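Local atomic coordinates of epoxide hydrolase (Aspergillus niger, PDB entry 3G02), a protein that probably opens epoxides to diols by adding water, here in an enantioselective variant obtained by directed evolution. Residues 63-68 with 290-295; 272-277 with 297-302. The protein carries 9 engineered substitutions. One frame throughout, in Å; residues are numbered along the deposited sequence.

Interaction 1: 63-68 with 290-295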
# COMPACT_ATOMS: atom_id res chain seq x y z
N THR A 63 -19.60 2.42 -0.89
CA THR A 63 -20.72 3.32 -1.19
C THR A 63 -21.71 3.35 -0.02
O THR A 63 -22.08 4.43 0.46
CB THR A 63 -21.46 2.88 -2.47
OG1 THR A 63 -20.53 2.79 -3.56
CG2 THR A 63 -22.57 3.88 -2.84
N THR A 64 -22.10 2.16 0.44
CA THR A 64 -23.05 2.00 1.54
C THR A 64 -22.51 2.57 2.85
O THR A 64 -23.22 3.25 3.59
CB THR A 64 -23.44 0.51 1.72
OG1 THR A 64 -24.10 0.05 0.54
CG2 THR A 64 -24.39 0.33 2.92
N MET A 65 -21.23 2.31 3.12
CA MET A 65 -20.60 2.83 4.34
C MET A 65 -20.46 4.34 4.33
O MET A 65 -20.63 4.99 5.37
CB MET A 65 -19.24 2.17 4.57
CG MET A 65 -19.34 0.70 4.95
SD MET A 65 -20.05 0.43 6.58
CE MET A 65 -18.65 0.77 7.64
N ARG A 66 -20.16 4.91 3.16
CA ARG A 66 -20.08 6.37 3.00
C ARG A 66 -21.44 7.01 3.30
O ARG A 66 -21.51 8.01 4.00
CB ARG A 66 -19.60 6.75 1.60
CG ARG A 66 -19.50 8.26 1.39
CD ARG A 66 -19.02 8.61 -0.01
NE ARG A 66 -19.19 10.03 -0.29
CZ ARG A 66 -20.32 10.58 -0.73
NH1 ARG A 66 -21.39 9.82 -0.97
NH2 ARG A 66 -20.39 11.88 -0.95
N GLU A 67 -22.50 6.41 2.77
CA GLU A 67 -23.85 6.89 3.02
C GLU A 67 -24.23 6.79 4.50
O GLU A 67 -24.79 7.74 5.06
CB GLU A 67 -24.87 6.14 2.16
CG GLU A 67 -25.46 7.01 1.05
CD GLU A 67 -26.16 8.25 1.59
OE1 GLU A 67 -25.65 9.37 1.33
OE2 GLU A 67 -27.19 8.12 2.29
N LYS A 68 -23.91 5.66 5.12
CA LYS A 68 -24.13 5.45 6.55
C LYS A 68 -23.37 6.49 7.38
O LYS A 68 -23.92 7.05 8.34
CB LYS A 68 -23.72 4.04 6.97
CG LYS A 68 -24.72 2.95 6.57
CD LYS A 68 -24.29 1.58 7.07
CE LYS A 68 -25.35 0.53 6.75
NZ LYS A 68 -24.89 -0.84 7.12
N LEU A 290 -18.26 -7.73 12.08
CA LEU A 290 -18.55 -6.69 13.05
C LEU A 290 -19.71 -5.82 12.56
O LEU A 290 -19.94 -5.72 11.35
CB LEU A 290 -17.32 -5.81 13.29
CG LEU A 290 -16.12 -6.46 13.97
CD1 LEU A 290 -14.89 -5.58 13.76
CD2 LEU A 290 -16.36 -6.71 15.45
N PRO A 291 -20.44 -5.19 13.49
CA PRO A 291 -21.42 -4.21 13.04
C PRO A 291 -20.74 -3.09 12.27
O PRO A 291 -19.63 -2.67 12.62
CB PRO A 291 -22.00 -3.67 14.36
CG PRO A 291 -21.73 -4.74 15.37
CD PRO A 291 -20.42 -5.33 14.96
N SER A 292 -21.38 -2.61 11.21
CA SER A 292 -20.84 -1.50 10.44
C SER A 292 -20.58 -0.27 11.32
O SER A 292 -19.60 0.44 11.11
CB SER A 292 -21.76 -1.17 9.27
OG SER A 292 -21.75 -2.23 8.33
N GLU A 293 -21.45 -0.05 12.30
CA GLU A 293 -21.27 1.01 13.30
C GLU A 293 -19.92 0.93 14.01
O GLU A 293 -19.27 1.96 14.24
CB GLU A 293 -22.43 0.99 14.31
CG GLU A 293 -22.25 1.82 15.58
CD GLU A 293 -22.35 3.33 15.37
OE1 GLU A 293 -22.91 3.77 14.34
OE2 GLU A 293 -21.86 4.07 16.25
N THR A 294 -19.49 -0.28 14.36
CA THR A 294 -18.20 -0.48 15.02
C THR A 294 -17.05 -0.02 14.12
O THR A 294 -16.15 0.68 14.57
CB THR A 294 -18.01 -1.94 15.44
OG1 THR A 294 -19.07 -2.31 16.34
CG2 THR A 294 -16.66 -2.15 16.13
N ILE A 295 -17.11 -0.39 12.84
CA ILE A 295 -16.08 0.03 11.89
C ILE A 295 -16.04 1.55 11.75
O ILE A 295 -14.96 2.15 11.79
CB ILE A 295 -16.25 -0.67 10.51
CG1 ILE A 295 -16.13 -2.19 10.68
CG2 ILE A 295 -15.21 -0.14 9.51
CD1 ILE A 295 -16.25 -3.00 9.39
O HOH W 1 -22.86 -1.83 5.50
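Met65 and Lys68 reach from one helix to Ser292, in the first turn of another, and meet its CH2OH group with a thioether and an ammonium group. The sulfur lies against both atoms of the serine side chain: SD of Met65 lies 3.6 Å from CB of Ser292 and about as far from OG, an ordinary van der Waals approach. From there the methyl carries on past the serine. Met65 CE comes 3.6 Å from the backbone O of Ser292, and it rests 4.0 Å from CB of Ile295, with the CG2 branch equally close. Met65 and Ile295 lie roughly perpendicular, the CE methyl meeting the branched CB of Ile295 and not its CD1. Met65 gets there as a hook, bent at both chi2 (-69°) and chi3 (-79°).

Lys68 is built the other way. Beyond CG its chain is fully extended, bringing NZ within 3.6 Å of Ser292 OG, too far for a direct bond. Water 1 fills the role instead: it accepts from Lys68 NZ at 2.8 Å and is hydrogen-bonded to Ser292 OG at 3.1 Å. The polar bridge thus lies at the more open margin, beside the buried Met65–Ile295 pair. Across the two segments the joint is small, 162 Å² in all, and depends on side chains reaching across, since the nearest CA atoms (Met65 and Ser292) are 7.5 Å apart.

Pro291 is the N-cap residue of helix 292-304, so the contact grips that helix at its start. From helix 59-71, Met65 and Lys68 also touch Leu296, one turn on from Ser292. Helix 271-284 closes the buried side, with Leu275 against Met65 and Tyr282 against Ile295.

Interaction 2: 272-277 with 297-302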
# COMPACT_ATOMS: atom_id res chain seq x y z
N ILE A 272 -12.45 8.77 3.60
CA ILE A 272 -12.83 7.61 2.80
C ILE A 272 -11.60 6.76 2.43
O ILE A 272 -11.69 5.52 2.40
CB ILE A 272 -13.67 8.03 1.56
CG1 ILE A 272 -15.09 8.42 2.01
CG2 ILE A 272 -13.69 6.95 0.48
CD1 ILE A 272 -15.92 7.31 2.61
N ALA A 273 -10.46 7.40 2.19
CA ALA A 273 -9.20 6.67 2.02
C ALA A 273 -8.90 5.85 3.27
O ALA A 273 -8.60 4.66 3.18
CB ALA A 273 -8.05 7.63 1.72
N LEU A 274 -9.00 6.49 4.43
CA LEU A 274 -8.75 5.80 5.69
C LEU A 274 -9.73 4.64 5.89
O LEU A 274 -9.34 3.54 6.29
CB LEU A 274 -8.81 6.80 6.85
CG LEU A 274 -8.40 6.25 8.21
CD1 LEU A 274 -6.90 6.00 8.29
CD2 LEU A 274 -8.83 7.24 9.28
N LEU A 275 -11.01 4.88 5.61
CA LEU A 275 -12.04 3.85 5.77
C LEU A 275 -11.77 2.64 4.88
O LEU A 275 -11.94 1.50 5.32
CB LEU A 275 -13.44 4.42 5.48
CG LEU A 275 -14.63 3.46 5.48
CD1 LEU A 275 -14.88 2.84 6.85
CD2 LEU A 275 -15.88 4.18 5.01
N ALA A 276 -11.37 2.87 3.64
CA ALA A 276 -11.09 1.77 2.72
C ALA A 276 -9.91 0.92 3.21
O ALA A 276 -10.00 -0.31 3.26
CB ALA A 276 -10.84 2.29 1.31
N TRP A 277 -8.82 1.58 3.57
CA TRP A 277 -7.59 0.89 3.97
C TRP A 277 -7.78 0.11 5.27
O TRP A 277 -7.39 -1.06 5.36
CB TRP A 277 -6.48 1.92 4.13
CG TRP A 277 -5.09 1.38 4.37
CD1 TRP A 277 -4.49 1.15 5.58
CD2 TRP A 277 -4.11 1.08 3.37
NE1 TRP A 277 -3.19 0.72 5.39
CE2 TRP A 277 -2.93 0.66 4.05
CE3 TRP A 277 -4.10 1.11 1.97
CZ2 TRP A 277 -1.77 0.29 3.37
CZ3 TRP A 277 -2.94 0.73 1.29
CH2 TRP A 277 -1.80 0.32 1.99
N GLU A 297 -17.01 3.76 13.99
CA GLU A 297 -16.49 4.27 15.25
C GLU A 297 -14.96 4.22 15.28
O GLU A 297 -14.31 5.21 15.61
CB GLU A 297 -17.04 3.46 16.44
CG GLU A 297 -18.49 3.75 16.77
CD GLU A 297 -19.08 2.78 17.79
OE1 GLU A 297 -18.41 1.80 18.17
OE2 GLU A 297 -20.22 3.03 18.23
N MET A 298 -14.39 3.07 14.93
CA MET A 298 -12.94 2.88 14.99
C MET A 298 -12.21 3.76 13.99
O MET A 298 -11.17 4.35 14.31
CB MET A 298 -12.56 1.41 14.78
CG MET A 298 -13.12 0.45 15.81
SD MET A 298 -12.89 0.96 17.53
CE MET A 298 -13.12 -0.62 18.37
N VAL A 299 -12.74 3.84 12.78
CA VAL A 299 -12.15 4.67 11.74
C VAL A 299 -12.26 6.16 12.08
O VAL A 299 -11.30 6.91 11.92
CB VAL A 299 -12.73 4.35 10.33
CG1 VAL A 299 -12.25 5.34 9.29
CG2 VAL A 299 -12.35 2.93 9.91
N SER A 300 -13.43 6.58 12.58
CA SER A 300 -13.62 7.97 13.00
C SER A 300 -12.67 8.33 14.13
O SER A 300 -12.09 9.42 14.12
CB SER A 300 -15.07 8.22 13.43
OG SER A 300 -15.96 8.02 12.35
N LEU A 301 -12.49 7.42 15.08
CA LEU A 301 -11.54 7.61 16.18
C LEU A 301 -10.12 7.84 15.65
O LEU A 301 -9.45 8.78 16.08
CB LEU A 301 -11.58 6.41 17.12
CG LEU A 301 -10.57 6.35 18.27
CD1 LEU A 301 -10.71 7.52 19.24
CD2 LEU A 301 -10.70 5.01 18.99
N TYR A 302 -9.69 7.00 14.72
CA TYR A 302 -8.39 7.19 14.08
C TYR A 302 -8.30 8.52 13.34
O TYR A 302 -7.28 9.22 13.42
CB TYR A 302 -8.10 6.04 13.11
CG TYR A 302 -7.25 4.93 13.68
CD1 TYR A 302 -7.57 4.33 14.90
CD2 TYR A 302 -6.13 4.46 13.00
CE1 TYR A 302 -6.80 3.30 15.43
CE2 TYR A 302 -5.35 3.43 13.51
CZ TYR A 302 -5.69 2.86 14.73
OH TYR A 302 -4.91 1.84 15.23
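Leu274 and Leu275 both carry CG opposite the backbone N (chi1 -172° and 175°), and Val299 places CG1 in the same way, leaving CG2 beside its own N. With these settings the valine becomes a two-pronged wedge between consecutive leucines. Its CG1 prong goes deepest, meeting the helix backbone at CA of Leu275, 3.8 Å away, with the Leu275 N barely farther. The same methyl is flanked by Leu274, whose CD2 lies 3.9 Å from Val299 CG1; the two side chains pass antiparallel, side by side. The CG2 prong turns to the other leucine, 4.0 Å from Leu275 CD1, and here the side chains stand nearly perpendicular.

Leu274 CD2 does more than flank the valine. It sits 3.6 Å from the backbone O of Val299 and 4.1 Å from CB of Tyr302, one turn on, so a single methyl spans a helical turn of the partner. Tyr302 takes part through CB alone; its ring leads away, and its OH is hydrogen-bonded to Gly120 O. The Tyr302 side chain is about 8 Å from those of Asp193, the predicted nucleophile, and Tyr315, a predicted proton donor, so this residue carries the contact into the neighbourhood of the probable active site.

The joint between 272-277 and 297-302 is carried by aliphatic groups, which pack on each other and on the partner's backbone, and its touching residues are all buried. The segment axes approach to 9.8 Å at 130°, an oblique crossing slightly nearer perpendicular than antiparallel. Around them, helix 59-71 covers one flank, with Trp69 against Leu275 and Val299, while helix 260-268 brings Leu267 to Leu274. Ala276 packs on Val266 and Ala273 on Ser269, both of the second subunit, and helix 75-82 packs on Leu301 through Trp75.

How the interactions relate
From the N terminus the chain forms helix 26-38 and then helix 59-71, and runs through most of the strands of the alpha/beta-hydrolase sheet before it reaches helices 271-284 and 292-304. Interaction 1 closes a long loop, its segments 222 residues apart, and brings the N-terminal region back to the start of helix 292-304. Interaction 2 closes a short one of 20 residues, joining that helix to the one just before it. Their segments alternate along the sequence, so the two loops cross. The sites merge, centres 10 Å apart: Leu275 packs on both Met65 and Ile295, and Ile272 on Arg66. Three helices are thereby tied into one cluster.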